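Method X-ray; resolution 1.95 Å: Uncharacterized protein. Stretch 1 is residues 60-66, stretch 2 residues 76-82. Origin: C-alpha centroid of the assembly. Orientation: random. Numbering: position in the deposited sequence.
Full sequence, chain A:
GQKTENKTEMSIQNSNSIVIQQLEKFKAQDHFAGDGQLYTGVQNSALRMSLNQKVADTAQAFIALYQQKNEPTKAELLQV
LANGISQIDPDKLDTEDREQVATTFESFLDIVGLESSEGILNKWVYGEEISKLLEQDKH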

ATOM      1  N   GLN A  60       7.476   6.044   2.997  1.00 29.09           N
ATOM      2  CA  GLN A  60       8.524   6.696   3.769  1.00 28.15           C
ATOM      3  C   GLN A  60       9.085   5.764   4.836  1.00 26.77           C
ATOM      4  O   GLN A  60      10.245   5.882   5.227  1.00 26.24           O
ATOM      5  CB  GLN A  60       7.998   7.974   4.418  1.00 28.85           C
ATOM      6  CG  GLN A  60       9.080   8.800   5.074  1.00 33.84           C
ATOM      7  CD  GLN A  60      10.190   9.169   4.107  1.00 35.04           C
ATOM      8  OE1 GLN A  60       9.931   9.608   2.984  1.00 35.03           O
ATOM      9  NE2 GLN A  60      11.435   8.977   4.534  1.00 34.41           N
ATOM     10  N   ALA A  61       8.253   4.843   5.310  1.00 26.66           N
ATOM     11  CA  ALA A  61       8.686   3.836   6.271  1.00 24.75           C
ATOM     12  C   ALA A  61       9.705   2.884   5.640  1.00 25.15           C
ATOM     13  O   ALA A  61      10.725   2.558   6.252  1.00 26.51           O
ATOM     14  CB  ALA A  61       7.484   3.063   6.803  1.00 20.26           C
ATOM     15  N   PHE A  62       9.424   2.448   4.414  1.00 25.19           N
ATOM     16  CA  PHE A  62      10.329   1.568   3.683  1.00 25.52           C
ATOM     17  C   PHE A  62      11.669   2.255   3.422  1.00 25.77           C
ATOM     18  O   PHE A  62      12.724   1.625   3.494  1.00 27.66           O
ATOM     19  CB  PHE A  62       9.704   1.139   2.351  1.00 25.07           C
ATOM     20  CG  PHE A  62       8.724  -0.003   2.465  1.00 24.00           C
ATOM     21  CD1 PHE A  62       9.159  -1.284   2.767  1.00 22.43           C
ATOM     22  CD2 PHE A  62       7.371   0.201   2.238  1.00 24.07           C
ATOM     23  CE1 PHE A  62       8.261  -2.334   2.856  1.00 22.66           C
ATOM     24  CE2 PHE A  62       6.470  -0.849   2.327  1.00 22.66           C
ATOM     25  CZ  PHE A  62       6.917  -2.116   2.633  1.00 21.51           C
ATOM     26  N   ILE A  63      11.622   3.548   3.115  1.00 25.87           N
ATOM     27  CA  ILE A  63      12.836   4.312   2.846  1.00 24.76           C
ATOM     28  C   ILE A  63      13.722   4.333   4.085  1.00 24.99           C
ATOM     29  O   ILE A  63      14.924   4.098   3.999  1.00 28.15           O
ATOM     30  CB  ILE A  63      12.505   5.748   2.379  1.00 23.02           C
ATOM     31  CG1 ILE A  63      11.828   5.694   1.005  1.00 26.63           C
ATOM     32  CG2 ILE A  63      13.769   6.598   2.292  1.00 23.88           C
ATOM     33  CD1 ILE A  63      11.188   6.987   0.560  1.00 28.08           C
ATOM     34  N   ALA A  64      13.110   4.590   5.236  1.00 25.88           N
ATOM     35  CA  ALA A  64      13.824   4.627   6.508  1.00 25.26           C
ATOM     36  C   ALA A  64      14.482   3.290   6.800  1.00 25.52           C
ATOM     37  O   ALA A  64      15.553   3.230   7.401  1.00 27.15           O
ATOM     38  CB  ALA A  64      12.869   4.992   7.630  1.00 23.36           C
ATOM     39  N   LEU A  65      13.832   2.216   6.373  1.00 26.28           N
ATOM     40  CA  LEU A  65      14.369   0.881   6.566  1.00 26.18           C
ATOM     41  C   LEU A  65      15.613   0.683   5.712  1.00 26.65           C
ATOM     42  O   LEU A  65      16.655   0.271   6.214  1.00 29.31           O
ATOM     43  CB  LEU A  65      13.307  -0.168   6.230  1.00 22.72           C
ATOM     44  CG  LEU A  65      13.749  -1.629   6.261  1.00 21.95           C
ATOM     45  CD1 LEU A  65      14.389  -1.983   7.594  1.00 23.26           C
ATOM     46  CD2 LEU A  65      12.560  -2.525   5.979  1.00 21.38           C
ATOM     47  N   TYR A  66      15.506   0.993   4.423  1.00 28.33           N
ATOM     48  CA  TYR A  66      16.629   0.817   3.503  1.00 30.84           C
ATOM     49  C   TYR A  66      17.786   1.753   3.816  1.00 35.37           C
ATOM     50  O   TYR A  66      18.932   1.467   3.471  1.00 38.96           O
ATOM     51  CB  TYR A  66      16.187   1.029   2.057  1.00 29.78           C
ATOM     52  CG  TYR A  66      15.542  -0.189   1.440  1.00 28.45           C
ATOM     53  CD1 TYR A  66      16.310  -1.179   0.848  1.00 28.87           C
ATOM     54  CD2 TYR A  66      14.165  -0.350   1.453  1.00 26.17           C
ATOM     55  CE1 TYR A  66      15.723  -2.297   0.286  1.00 28.80           C
ATOM     56  CE2 TYR A  66      13.569  -1.463   0.893  1.00 26.19           C
ATOM     57  CZ  TYR A  66      14.352  -2.433   0.312  1.00 27.37           C
ATOM     58  OH  TYR A  66      13.762  -3.541  -0.247  1.00 26.75           O
ATOM     59  N   GLU A  76      11.222  -8.199   7.661  1.00 23.21           N
ATOM     60  CA  GLU A  76      11.266  -6.765   7.925  1.00 22.64           C
ATOM     61  C   GLU A  76      10.389  -6.016   6.944  1.00 22.86           C
ATOM     62  O   GLU A  76       9.593  -5.165   7.331  1.00 25.63           O
ATOM     63  CB  GLU A  76      12.698  -6.242   7.820  1.00 24.45           C
ATOM     64  CG  GLU A  76      13.575  -6.624   8.996  1.00 27.88           C
ATOM     65  CD  GLU A  76      15.052  -6.407   8.728  1.00 30.01           C
ATOM     66  OE1 GLU A  76      15.394  -5.881   7.653  1.00 32.65           O
ATOM     67  OE2 GLU A  76      15.874  -6.765   9.597  1.00 32.22           O
ATOM     68  N   LEU A  77      10.542  -6.336   5.668  1.00 22.48           N
ATOM     69  CA  LEU A  77       9.750  -5.702   4.630  1.00 23.21           C
ATOM     70  C   LEU A  77       8.264  -5.991   4.822  1.00 24.01           C
ATOM     71  O   LEU A  77       7.422  -5.139   4.552  1.00 26.66           O
ATOM     72  CB  LEU A  77      10.208  -6.186   3.256  1.00 22.48           C
ATOM     73  CG  LEU A  77      11.643  -5.824   2.873  1.00 20.52           C
ATOM     74  CD1 LEU A  77      12.058  -6.614   1.646  1.00 22.88           C
ATOM     75  CD2 LEU A  77      11.779  -4.332   2.631  1.00 20.61           C
ATOM     76  N   LEU A  78       7.942  -7.189   5.300  1.00 22.73           N
ATOM     77  CA  LEU A  78       6.549  -7.590   5.464  1.00 21.36           C
ATOM     78  C   LEU A  78       5.882  -6.853   6.615  1.00 20.26           C
ATOM     79  O   LEU A  78       4.709  -6.508   6.536  1.00 24.23           O
ATOM     80  CB  LEU A  78       6.446  -9.098   5.693  1.00 23.23           C
ATOM     81  CG  LEU A  78       5.027  -9.663   5.842  1.00 23.01           C
ATOM     82  CD1 LEU A  78       4.210  -9.444   4.577  1.00 22.71           C
ATOM     83  CD2 LEU A  78       5.075 -11.141   6.201  1.00 22.87           C
ATOM     84  N   GLN A  79       6.621  -6.617   7.689  1.00 21.40           N
ATOM     85  CA  GLN A  79       6.057  -5.903   8.825  1.00 25.04           C
ATOM     86  C   GLN A  79       5.738  -4.456   8.473  1.00 24.17           C
ATOM     87  O   GLN A  79       4.718  -3.923   8.898  1.00 22.74           O
ATOM     88  CB  GLN A  79       7.003  -5.948  10.022  1.00 27.38           C
ATOM     89  CG  GLN A  79       6.499  -5.141  11.201  1.00 32.77           C
ATOM     90  CD  GLN A  79       7.268  -5.420  12.472  1.00 40.72           C
ATOM     91  OE1 GLN A  79       7.722  -6.541  12.706  1.00 46.29           O
ATOM     92  NE2 GLN A  79       7.417  -4.401  13.306  1.00 42.15           N
ATOM     93  N   VAL A  80       6.616  -3.819   7.705  1.00 24.87           N
ATOM     94  CA  VAL A  80       6.384  -2.450   7.258  1.00 24.23           C
ATOM     95  C   VAL A  80       5.131  -2.404   6.389  1.00 22.91           C
ATOM     96  O   VAL A  80       4.329  -1.475   6.482  1.00 22.97           O
ATOM     97  CB  VAL A  80       7.589  -1.905   6.466  1.00 24.38           C
ATOM     98  CG1 VAL A  80       7.273  -0.541   5.854  1.00 24.36           C
ATOM     99  CG2 VAL A  80       8.812  -1.816   7.364  1.00 24.73           C
ATOM    100  N   LEU A  81       4.972  -3.414   5.543  1.00 22.63           N
ATOM    101  CA  LEU A  81       3.790  -3.526   4.701  1.00 23.14           C
ATOM    102  C   LEU A  81       2.535  -3.687   5.564  1.00 24.89           C
ATOM    103  O   LEU A  81       1.559  -2.954   5.395  1.00 24.54           O
ATOM    104  CB  LEU A  81       3.933  -4.719   3.757  1.00 22.25           C
ATOM    105  CG  LEU A  81       2.872  -4.860   2.663  1.00 23.58           C
ATOM    106  CD1 LEU A  81       3.194  -3.954   1.490  1.00 24.05           C
ATOM    107  CD2 LEU A  81       2.758  -6.306   2.212  1.00 24.52           C
ATOM    108  N   ALA A  82       2.583  -4.637   6.498  1.00 25.65           N
ATOM    109  CA  ALA A  82       1.443  -4.966   7.357  1.00 25.49           C
ATOM    110  C   ALA A  82       1.033  -3.794   8.243  1.00 25.28           C
ATOM    111  O   ALA A  82      -0.153  -3.538   8.446  1.00 26.39           O
ATOM    112  CB  ALA A  82       1.770  -6.188   8.217  1.00 23.77           C
TER

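Both stretches are helical, and each is an internal segment of a helix that extends beyond it in both directions. The two axes run nearly antiparallel, at 157° between their N-to-C directions, and approach to 9.9 Å. The nearest CA atoms across the stretches are those of F62 and V80, 6.7 Å apart. Within each stretch, three i to i+4 backbone hydrogen bonds hold the helix. L65 N to A61 O (3.1 Å) and Y66 N to F62 O (3.0 Å) are examples in the first helix. L81 N to L77 O (3.2 Å) is one in the second. No hydrogen bond crosses between the stretches. The contact is mainly apolar packing and buries 392 Å² in total.

F62 has the most area covered in the first stretch, V80 in the second. The F62 CA-to-CB bond points sideways, but its ring, with chi1 in the m well, comes nearer the second helix. V80 points toward the first helix and sets a methyl over the ring face. Its CG1 lies 3.4 Å from the centroid of the F62 ring, only 3° off the normal. This is a CH-pi contact with almost ideal centring: a weakly polarised methyl meets the pi electrons of the ring. The same methyl also packs on A61, with A61 CB 3.7 Å from V80 CG1, two apolar methyls in van der Waals contact.

The edge of the F62 ring faces the second backbone. F62 CE1 lies 3.4 Å from L77 O, near the ring plane. That oxygen already accepts the bond from L81 N, so the ring edge approaches a carbonyl engaged in its own helix. F62 CZ also reaches L81 CB at 4.1 Å.

L77 too starts sideways, and its end comes nearer the first helix. Its CD2 methyl meets three side chains. It lies 4.0 Å from F62 CD1, 3.9 Å from L65 CD2 and 3.8 Å from Y66 CE2. The Y66 hydroxyl is close as well, with OH 3.6 Å from L77 CD2, but this is a van der Waals contact with a methyl.

L65 points toward the second helix. Its CD2 touches both L77 and V80, lying 4.1 Å from V80 CG2. Its other methyl, CD1, is 4.0 Å from E76 OE1. That oxygen is hydrogen-bonded elsewhere in the structure; its approach to L65 CD1 is a van der Waals contact.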